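Local coordinates for response regulator receiver protein (Paraburkholderia phymatum, PDB 5TE9) that probably acts as a phosphorylation-dependent switch in bacterial two-component signalling, through its CheY-like receiver domain, at residues H47-D51 and G52-M56. Residues are numbered along the deposited sequence; the frame is centred on the assembly and turned at random.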
# COMPACT_ATOMS: atom_id res chain seq x y z
N HIS A 47 9.31 -14.06 -0.48
CA HIS A 47 10.01 -15.32 -0.65
C HIS A 47 9.17 -16.28 -1.48
O HIS A 47 7.94 -16.25 -1.44
CB HIS A 47 10.30 -15.97 0.70
CG HIS A 47 11.11 -15.10 1.62
ND1 HIS A 47 12.46 -15.29 1.82
CD2 HIS A 47 10.75 -14.06 2.41
CE1 HIS A 47 12.90 -14.41 2.70
NE2 HIS A 47 11.88 -13.64 3.06
N VAL A 48 9.84 -17.15 -2.24
CA VAL A 48 9.16 -17.99 -3.22
C VAL A 48 9.61 -19.43 -3.03
O VAL A 48 10.81 -19.70 -2.90
CB VAL A 48 9.42 -17.52 -4.66
CG1 VAL A 48 8.75 -18.43 -5.66
CG2 VAL A 48 8.95 -16.06 -4.83
N ALA A 49 8.64 -20.35 -3.00
CA ALA A 49 8.89 -21.78 -3.08
C ALA A 49 8.09 -22.32 -4.27
O ALA A 49 6.92 -21.97 -4.43
CB ALA A 49 8.49 -22.49 -1.79
N GLY A 50 8.74 -23.14 -5.09
CA GLY A 50 8.14 -23.62 -6.32
C GLY A 50 7.44 -24.96 -6.22
O GLY A 50 6.89 -25.43 -7.22
N ASP A 51 7.43 -25.59 -5.05
CA ASP A 51 6.71 -26.83 -4.83
C ASP A 51 6.50 -27.02 -3.34
O ASP A 51 7.08 -26.30 -2.51
CB ASP A 51 7.45 -28.04 -5.45
CG ASP A 51 8.85 -28.22 -4.91
OD1 ASP A 51 9.00 -28.52 -3.71
OD2 ASP A 51 9.81 -28.07 -5.69
N GLY A 52 5.66 -28.00 -3.00
CA GLY A 52 5.26 -28.19 -1.62
C GLY A 52 6.42 -28.59 -0.71
O GLY A 52 6.51 -28.13 0.42
N VAL A 53 7.32 -29.44 -1.21
CA VAL A 53 8.46 -29.89 -0.41
C VAL A 53 9.35 -28.72 -0.04
O VAL A 53 9.83 -28.62 1.10
CB VAL A 53 9.24 -30.98 -1.17
CG1 VAL A 53 10.44 -31.41 -0.36
CG2 VAL A 53 8.34 -32.17 -1.47
N ALA A 54 9.60 -27.81 -0.98
CA ALA A 54 10.37 -26.62 -0.64
C ALA A 54 9.61 -25.72 0.31
O ALA A 54 10.22 -25.05 1.15
CB ALA A 54 10.76 -25.86 -1.91
N ALA A 55 8.27 -25.69 0.21
CA ALA A 55 7.48 -24.82 1.09
C ALA A 55 7.59 -25.28 2.54
O ALA A 55 7.79 -24.46 3.45
CB ALA A 55 6.02 -24.80 0.65
N MET A 56 7.49 -26.58 2.77
CA MET A 56 7.67 -27.09 4.13
C MET A 56 9.12 -26.96 4.59
O MET A 56 9.37 -26.77 5.78
CB MET A 56 7.22 -28.55 4.20
CG MET A 56 5.77 -28.73 3.80
SD MET A 56 4.70 -27.58 4.68
CE MET A 56 4.95 -28.12 6.37
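Asp51 is the N-cap of helix 52-60, and its carboxylate turns back over the first turn to take the backbone N-H of Ala54. OD1 of Asp51 lies 2.9 Å from N of Ala54, the bond is nearly straight at 165°, and the donor meets the oxygen close to its C-O axis. A chi1 of 58° sets CG between the backbone N and the carbonyl carbon of Asp51, and from there OD1 reaches the amides of Val53 and Ala54; N of Val53 lies 3.1 Å from this oxygen. The main chain of Asp51 serves the helix as well: its O accepts from N of Ala55 at 3.0 Å, the first i to i+4 bond, followed by Met56 N to Gly52 O. Together these bonds satisfy the early N-H groups of Ala54, Ala55 and Met56. Beside the cap, Ala49 packs its methyl against the same turn, with CB 4.1 Å from CB of Ala54 and 4.2 Å from CB of Ala55. The corner links strand 46-49, at the edge of the parallel sheet, to helix 52-60; backbone hydrogen bonds join Ala49 to Leu22 and Glu24. Ala55 rests on Val23 of strand 19-23, while Met56 reaches Val88 and Glu91 of helix 85-94.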